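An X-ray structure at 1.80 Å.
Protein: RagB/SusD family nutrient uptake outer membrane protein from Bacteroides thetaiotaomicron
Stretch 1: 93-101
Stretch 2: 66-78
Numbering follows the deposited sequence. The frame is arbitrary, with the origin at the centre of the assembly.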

ATOM      1  N   PRO A  93       4.269 -15.223 -11.256  1.00 20.12           N
ATOM      2  CA  PRO A  93       2.986 -14.994 -10.612  1.00 20.91           C
ATOM      3  C   PRO A  93       2.515 -13.549 -10.796  1.00 21.42           C
ATOM      4  O   PRO A  93       1.289 -13.346 -10.941  1.00 21.18           O
ATOM      5  CB  PRO A  93       3.222 -15.368  -9.137  1.00 22.65           C
ATOM      6  CG  PRO A  93       4.373 -16.317  -9.181  1.00 21.55           C
ATOM      7  CD  PRO A  93       5.238 -15.836 -10.327  1.00 22.43           C
ATOM      8  N   TRP A  94       3.447 -12.576 -10.823  1.00 20.78           N
ATOM      9  CA  TRP A  94       3.043 -11.159 -11.011  1.00 19.99           C
ATOM     10  C   TRP A  94       2.488 -10.967 -12.422  1.00 19.80           C
ATOM     11  O   TRP A  94       1.450 -10.303 -12.596  1.00 18.88           O
ATOM     12  CB  TRP A  94       4.259 -10.244 -10.836  1.00 20.73           C
ATOM     13  CG  TRP A  94       4.928 -10.234  -9.498  1.00 19.89           C
ATOM     14  CD1 TRP A  94       4.842 -11.100  -8.449  1.00 21.65           C
ATOM     15  CD2 TRP A  94       5.917  -9.274  -9.119  1.00 22.16           C
ATOM     16  NE1 TRP A  94       5.683 -10.720  -7.426  1.00 21.82           N
ATOM     17  CE2 TRP A  94       6.388  -9.620  -7.838  1.00 22.80           C
ATOM     18  CE3 TRP A  94       6.426  -8.142  -9.750  1.00 24.39           C
ATOM     19  CZ2 TRP A  94       7.285  -8.811  -7.151  1.00 22.96           C
ATOM     20  CZ3 TRP A  94       7.348  -7.370  -9.090  1.00 22.81           C
ATOM     21  CH2 TRP A  94       7.766  -7.708  -7.806  1.00 25.09           C
ATOM     22  N   HIS A  95       3.186 -11.532 -13.404  1.00 20.78           N
ATOM     23  CA  HIS A  95       2.767 -11.432 -14.830  1.00 21.55           C
ATOM     24  C   HIS A  95       1.387 -12.084 -14.997  1.00 21.26           C
ATOM     25  O   HIS A  95       0.470 -11.478 -15.645  1.00 19.36           O
ATOM     26  CB  HIS A  95       3.841 -12.052 -15.713  1.00 19.80           C
ATOM     27  CG  HIS A  95       5.078 -11.265 -15.773  1.00 21.31           C
ATOM     28  ND1 HIS A  95       5.158 -10.118 -16.550  1.00 20.76           N
ATOM     29  CD2 HIS A  95       6.287 -11.444 -15.188  1.00 19.79           C
ATOM     30  CE1 HIS A  95       6.385  -9.634 -16.437  1.00 19.47           C
ATOM     31  NE2 HIS A  95       7.113 -10.424 -15.634  1.00 19.44           N
ATOM     32  N   LEU A  96       1.177 -13.228 -14.361  1.00 21.82           N
ATOM     33  CA  LEU A  96      -0.141 -13.891 -14.462  1.00 20.07           C
ATOM     34  C   LEU A  96      -1.237 -13.036 -13.825  1.00 21.26           C
ATOM     35  O   LEU A  96      -2.293 -12.829 -14.466  1.00 20.43           O
ATOM     36  CB  LEU A  96      -0.060 -15.284 -13.839  1.00 21.04           C
ATOM     37  CG  LEU A  96       0.932 -16.253 -14.468  1.00 21.18           C
ATOM     38  CD1 LEU A  96       0.829 -17.589 -13.726  1.00 23.93           C
ATOM     39  CD2 LEU A  96       0.671 -16.468 -15.938  1.00 21.37           C
ATOM     40  N   MET A  97      -1.033 -12.505 -12.614  1.00 19.23           N
ATOM     41  CA  MET A  97      -2.045 -11.654 -11.966  1.00 19.58           C
ATOM     42  C   MET A  97      -2.375 -10.450 -12.862  1.00 19.64           C
ATOM     43  O   MET A  97      -3.541 -10.025 -12.919  1.00 18.79           O
ATOM     44  CB  MET A  97      -1.498 -11.115 -10.645  1.00 23.08           C
ATOM     45  CG  MET A  97      -1.357 -12.165  -9.586  1.00 23.90           C
ATOM     46  SD  MET A  97      -0.252 -11.602  -8.229  1.00 24.17           S
ATOM     47  CE  MET A  97      -1.191 -10.208  -7.613  1.00 22.49           C
ATOM     48  N   MET A  98      -1.348  -9.847 -13.450  1.00 19.92           N
ATOM     49  CA  MET A  98      -1.507  -8.620 -14.255  1.00 19.89           C
ATOM     50  C   MET A  98      -2.431  -8.916 -15.449  1.00 20.33           C
ATOM     51  O   MET A  98      -3.248  -8.053 -15.791  1.00 21.33           O
ATOM     52  CB  MET A  98      -0.137  -8.118 -14.725  1.00 19.06           C
ATOM     53  CG  MET A  98      -0.213  -7.001 -15.725  1.00 20.78           C
ATOM     54  SD  MET A  98      -0.255  -7.574 -17.442  1.00 24.20           S
ATOM     55  CE  MET A  98       0.346  -6.166 -18.367  1.00 26.80           C
ATOM     56  N   ASN A  99      -2.287 -10.094 -16.047  1.00 21.03           N
ATOM     57  CA  ASN A  99      -3.072 -10.506 -17.239  1.00 21.12           C
ATOM     58  C   ASN A  99      -4.313 -11.325 -16.840  1.00 22.86           C
ATOM     59  O   ASN A  99      -4.878 -11.989 -17.726  1.00 22.70           O
ATOM     60  CB  ASN A  99      -2.146 -11.242 -18.212  1.00 24.10           C
ATOM     61  CG  ASN A  99      -2.723 -11.307 -19.605  1.00 24.51           C
ATOM     62  OD1 ASN A  99      -3.441 -10.395 -20.008  1.00 24.00           O
ATOM     63  ND2 ASN A  99      -2.433 -12.398 -20.312  1.00 26.12           N
ATOM     64  N   PHE A 100      -4.742 -11.270 -15.584  1.00 21.59           N
ATOM     65  CA  PHE A 100      -5.988 -11.899 -15.056  1.00 25.11           C
ATOM     66  C   PHE A 100      -6.005 -13.409 -15.391  1.00 26.18           C
ATOM     67  O   PHE A 100      -7.103 -13.920 -15.689  1.00 27.53           O
ATOM     68  CB  PHE A 100      -7.224 -11.169 -15.604  1.00 23.99           C
ATOM     69  CG  PHE A 100      -7.116  -9.669 -15.491  1.00 25.79           C
ATOM     70  CD1 PHE A 100      -6.730  -9.091 -14.286  1.00 27.77           C
ATOM     71  CD2 PHE A 100      -7.337  -8.844 -16.574  1.00 27.12           C
ATOM     72  CE1 PHE A 100      -6.573  -7.716 -14.178  1.00 26.06           C
ATOM     73  CE2 PHE A 100      -7.179  -7.467 -16.468  1.00 27.39           C
ATOM     74  CZ  PHE A 100      -6.792  -6.907 -15.273  1.00 27.46           C
ATOM     75  N   GLU A 101      -4.860 -14.079 -15.301  1.00 22.68           N
ATOM     76  CA  GLU A 101      -4.697 -15.538 -15.587  1.00 25.68           C
ATOM     77  C   GLU A 101      -3.888 -16.208 -14.456  1.00 24.92           C
ATOM     78  O   GLU A 101      -3.132 -17.170 -14.714  1.00 23.49           O
ATOM     79  CB  GLU A 101      -4.097 -15.681 -16.989  1.00 25.36           C
ATOM     80  CG  GLU A 101      -2.700 -15.128 -17.168  1.00 27.89           C
ATOM     81  CD  GLU A 101      -2.060 -15.466 -18.503  1.00 33.26           C
ATOM     82  OE1 GLU A 101      -2.259 -16.613 -18.954  1.00 36.73           O
ATOM     83  OE2 GLU A 101      -1.333 -14.624 -19.070  1.00 30.94           O
TER
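Stretch 2 (66-78) EYNPVNLMSDIMA

Stretch 2 approaches as a loop, Glu66 to Pro69, extended in part, continues into a short helix that includes Leu72 and Met73, and finishes in a type I turn from Asp75 to Ala78. It lies on the last turns of a helix that ends at Met98 and the loop that follows. The order of contacts runs the same way in both: Tyr67, Asn68, Pro69, Met73 and Ile76 meet Trp94, while Met77 lies against Met97 and Phe100. The nearest pair of CA atoms is that of Met98 and Met77, 4.3 Å apart.

The indole of Trp94 offers both an N-H for Tyr67 O and a broad apolar face for Met73. Its CA-to-CB bond points sideways, but chi1 near -63° (m) and chi2 of 16° carry the indole to stretch 2. At the ring edge, NE1 gives a weak hydrogen bond to Tyr67 O at 3.2 Å, bent to 130°. The same carbonyl accepts a straighter bond from Asn68 ND2, 3.0 Å from Tyr67 O; Asn68, with chi1 m, also reaches Glu66 OE1 from ND2 at 3.2 Å, so its amide braces the loop. Pro69 CD packs 4.1 Å from Trp94 CZ2.

Over one face of the indole lies Met73. Its m, m, p rotamer curls the thioether over the five-membered ring, with CE 3.8 Å from the Trp94 ring centroid and SD 4.2 Å from it. An unbranched, polarizable side chain suits this place, since it can lay both methyl and sulfur on a flat aromatic surface. Ile76 also starts out sideways, yet chi1 p and chi2 t extend CD1 to within 3.6 Å of Trp94 CB.

Met97 points toward stretch 2. Its m, t, p conformation ends with CE 3.3 Å from Met73 O, 4.3 Å from Ile76 CD1 and 4.0 Å from Met77 CE. The methyl thus fills a space among apolar groups, but it cannot satisfy the carbonyl it covers: Met73 O has no hydrogen-bonding partner in the model. Met77, itself m, t, m, brings CG to 3.6 Å from Met97 O.

The backbones also approach where Met98 CA makes a CA-H...O contact with Ile76 O at 3.6 Å, and Met98 CG lies 3.1 Å from Ile76 O. The end of the Met98 side chain, with chi1 t, leads away from stretch 2.

Asn99 is the first residue to leave helical angles, and Phe100 follows with positive phi (54°). Its chi1 of -47° (m) brings the ring back to stretch 2, where CE1 meets Met77 CB at 4.3 Å and the ring edge faces a carbonyl, CZ lying 3.6 Å from Met77 O.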

ATOM      1  N   GLU A  66       9.622 -14.946  -0.929  1.00 24.19           N
ATOM      2  CA  GLU A  66       8.947 -14.196  -2.003  1.00 20.97           C
ATOM      3  C   GLU A  66       9.042 -12.678  -1.808  1.00 18.43           C
ATOM      4  O   GLU A  66       9.124 -12.224  -0.683  1.00 19.62           O
ATOM      5  CB  GLU A  66       7.464 -14.514  -2.003  1.00 25.12           C
ATOM      6  CG  GLU A  66       7.228 -15.923  -2.468  1.00 28.32           C
ATOM      7  CD  GLU A  66       5.782 -16.324  -2.552  1.00 26.02           C
ATOM      8  OE1 GLU A  66       4.952 -15.498  -2.955  1.00 23.36           O
ATOM      9  OE2 GLU A  66       5.532 -17.521  -2.280  1.00 27.34           O
ATOM     10  N   TYR A  67       9.015 -11.961  -2.924  1.00 19.50           N
ATOM     11  CA  TYR A  67       8.823 -10.481  -3.008  1.00 17.74           C
ATOM     12  C   TYR A  67       7.371 -10.214  -3.355  1.00 16.16           C
ATOM     13  O   TYR A  67       6.963 -10.476  -4.514  1.00 19.84           O
ATOM     14  CB  TYR A  67       9.763  -9.909  -4.064  1.00 18.61           C
ATOM     15  CG  TYR A  67      11.202 -10.258  -3.843  1.00 19.58           C
ATOM     16  CD1 TYR A  67      11.998  -9.517  -2.993  1.00 20.73           C
ATOM     17  CD2 TYR A  67      11.791 -11.334  -4.493  1.00 21.74           C
ATOM     18  CE1 TYR A  67      13.318  -9.839  -2.766  1.00 22.17           C
ATOM     19  CE2 TYR A  67      13.110 -11.676  -4.267  1.00 21.52           C
ATOM     20  CZ  TYR A  67      13.888 -10.910  -3.424  1.00 24.21           C
ATOM     21  OH  TYR A  67      15.207 -11.192  -3.169  1.00 29.31           O
ATOM     22  N   ASN A  68       6.553  -9.831  -2.370  1.00 15.69           N
ATOM     23  CA  ASN A  68       5.116  -9.511  -2.560  1.00 16.04           C
ATOM     24  C   ASN A  68       4.830  -8.104  -1.988  1.00 16.31           C
ATOM     25  O   ASN A  68       3.904  -7.925  -1.203  1.00 16.12           O
ATOM     26  CB  ASN A  68       4.192 -10.520  -1.872  1.00 16.55           C
ATOM     27  CG  ASN A  68       4.153 -11.956  -2.390  1.00 18.91           C
ATOM     28  OD1 ASN A  68       3.438 -12.753  -1.771  1.00 21.26           O
ATOM     29  ND2 ASN A  68       4.893 -12.303  -3.437  1.00 18.62           N
ATOM     30  N   PRO A  69       5.569  -7.040  -2.398  1.00 15.16           N
ATOM     31  CA  PRO A  69       5.312  -5.701  -1.887  1.00 15.78           C
ATOM     32  C   PRO A  69       3.839  -5.336  -2.117  1.00 15.13           C
ATOM     33  O   PRO A  69       3.320  -5.399  -3.261  1.00 15.68           O
ATOM     34  CB  PRO A  69       6.306  -4.807  -2.677  1.00 16.73           C
ATOM     35  CG  PRO A  69       6.614  -5.594  -3.897  1.00 15.90           C
ATOM     36  CD  PRO A  69       6.572  -7.045  -3.469  1.00 16.66           C
ATOM     37  N   VAL A  70       3.149  -4.966  -1.042  1.00 16.13           N
ATOM     38  CA  VAL A  70       1.673  -5.007  -1.006  1.00 16.61           C
ATOM     39  C   VAL A  70       1.077  -3.969  -1.968  1.00 16.79           C
ATOM     40  O   VAL A  70       0.079  -4.226  -2.576  1.00 19.30           O
ATOM     41  CB  VAL A  70       1.153  -4.910   0.429  1.00 19.77           C
ATOM     42  CG1 VAL A  70       1.509  -3.589   1.119  1.00 21.66           C
ATOM     43  CG2 VAL A  70      -0.355  -5.121   0.448  1.00 20.17           C
ATOM     44  N   ASN A  71       1.682  -2.795  -2.092  1.00 16.25           N
ATOM     45  CA  ASN A  71       1.246  -1.786  -3.068  1.00 15.39           C
ATOM     46  C   ASN A  71       1.360  -2.355  -4.485  1.00 15.62           C
ATOM     47  O   ASN A  71       0.430  -2.137  -5.238  1.00 18.36           O
ATOM     48  CB  ASN A  71       2.029  -0.461  -2.903  1.00 16.15           C
ATOM     49  CG  ASN A  71       3.544  -0.567  -2.900  1.00 15.92           C
ATOM     50  OD1 ASN A  71       4.114  -1.521  -2.373  1.00 16.30           O
ATOM     51  ND2 ASN A  71       4.236   0.383  -3.560  1.00 14.25           N
ATOM     52  N   LEU A  72       2.500  -2.901  -4.880  1.00 15.45           N
ATOM     53  CA  LEU A  72       2.721  -3.286  -6.287  1.00 16.48           C
ATOM     54  C   LEU A  72       1.809  -4.480  -6.593  1.00 17.22           C
ATOM     55  O   LEU A  72       1.417  -4.609  -7.781  1.00 17.38           O
ATOM     56  CB  LEU A  72       4.167  -3.703  -6.577  1.00 17.71           C
ATOM     57  CG  LEU A  72       5.277  -2.672  -6.366  1.00 20.49           C
ATOM     58  CD1 LEU A  72       6.610  -3.209  -6.888  1.00 20.85           C
ATOM     59  CD2 LEU A  72       4.922  -1.400  -7.032  1.00 20.95           C
ATOM     60  N   MET A  73       1.535  -5.326  -5.604  1.00 16.46           N
ATOM     61  CA  MET A  73       0.713  -6.527  -5.874  1.00 16.84           C
ATOM     62  C   MET A  73      -0.667  -6.113  -6.440  1.00 18.83           C
ATOM     63  O   MET A  73      -1.198  -6.873  -7.322  1.00 20.60           O
ATOM     64  CB  MET A  73       0.572  -7.460  -4.673  1.00 19.19           C
ATOM     65  CG  MET A  73       1.855  -8.146  -4.227  1.00 19.55           C
ATOM     66  SD  MET A  73       2.763  -9.054  -5.502  1.00 18.90           S
ATOM     67  CE  MET A  73       3.773  -7.764  -6.220  1.00 16.81           C
ATOM     68  N   SER A  74      -1.256  -4.987  -6.019  1.00 16.35           N
ATOM     69  CA  SER A  74      -2.487  -4.454  -6.655  1.00 18.28           C
ATOM     70  C   SER A  74      -2.135  -3.630  -7.898  1.00 17.54           C
ATOM     71  O   SER A  74      -2.856  -3.748  -8.910  1.00 17.41           O
ATOM     72  CB  SER A  74      -3.384  -3.759  -5.672  1.00 20.26           C
ATOM     73  OG  SER A  74      -2.834  -2.522  -5.225  1.00 19.30           O
ATOM     74  N   ASP A  75      -1.116  -2.761  -7.854  1.00 17.25           N
ATOM     75  CA  ASP A  75      -0.910  -1.823  -8.990  1.00 18.55           C
ATOM     76  C   ASP A  75      -0.604  -2.588 -10.274  1.00 16.45           C
ATOM     77  O   ASP A  75      -0.943  -2.056 -11.328  1.00 16.76           O
ATOM     78  CB  ASP A  75       0.143  -0.756  -8.672  1.00 17.73           C
ATOM     79  CG  ASP A  75      -0.375   0.304  -7.702  1.00 19.39           C
ATOM     80  OD1 ASP A  75      -1.565   0.734  -7.837  1.00 19.12           O
ATOM     81  OD2 ASP A  75       0.412   0.728  -6.826  1.00 21.17           O
ATOM     82  N   ILE A  76       0.064  -3.740 -10.223  1.00 18.33           N
ATOM     83  CA  ILE A  76       0.394  -4.485 -11.469  1.00 18.26           C
ATOM     84  C   ILE A  76      -0.935  -4.903 -12.131  1.00 18.77           C
ATOM     85  O   ILE A  76      -0.911  -5.189 -13.346  1.00 19.54           O
ATOM     86  CB  ILE A  76       1.345  -5.669 -11.222  1.00 18.35           C
ATOM     87  CG1 ILE A  76       0.756  -6.715 -10.267  1.00 20.16           C
ATOM     88  CG2 ILE A  76       2.703  -5.150 -10.781  1.00 19.14           C
ATOM     89  CD1 ILE A  76       1.632  -7.905  -9.928  1.00 20.68           C
ATOM     90  N   MET A  77      -2.056  -4.982 -11.389  1.00 19.36           N
ATOM     91  CA  MET A  77      -3.359  -5.418 -11.971  1.00 20.46           C
ATOM     92  C   MET A  77      -4.165  -4.236 -12.511  1.00 19.64           C
ATOM     93  O   MET A  77      -5.286  -4.440 -13.126  1.00 20.97           O
ATOM     94  CB  MET A  77      -4.175  -6.237 -10.960  1.00 20.55           C
ATOM     95  CG  MET A  77      -3.403  -7.439 -10.482  1.00 19.93           C
ATOM     96  SD  MET A  77      -4.437  -8.649  -9.571  1.00 21.60           S
ATOM     97  CE  MET A  77      -4.424  -7.920  -7.930  1.00 20.69           C
ATOM     98  N   ALA A  78      -3.631  -3.013 -12.392  1.00 17.85           N
ATOM     99  CA  ALA A  78      -4.357  -1.825 -12.897  1.00 18.28           C
ATOM    100  C   ALA A  78      -3.754  -1.364 -14.231  1.00 18.15           C
ATOM    101  O   ALA A  78      -3.322  -2.211 -15.051  1.00 16.14           O
ATOM    102  CB  ALA A  78      -4.343  -0.746 -11.830  1.00 21.15           C
TER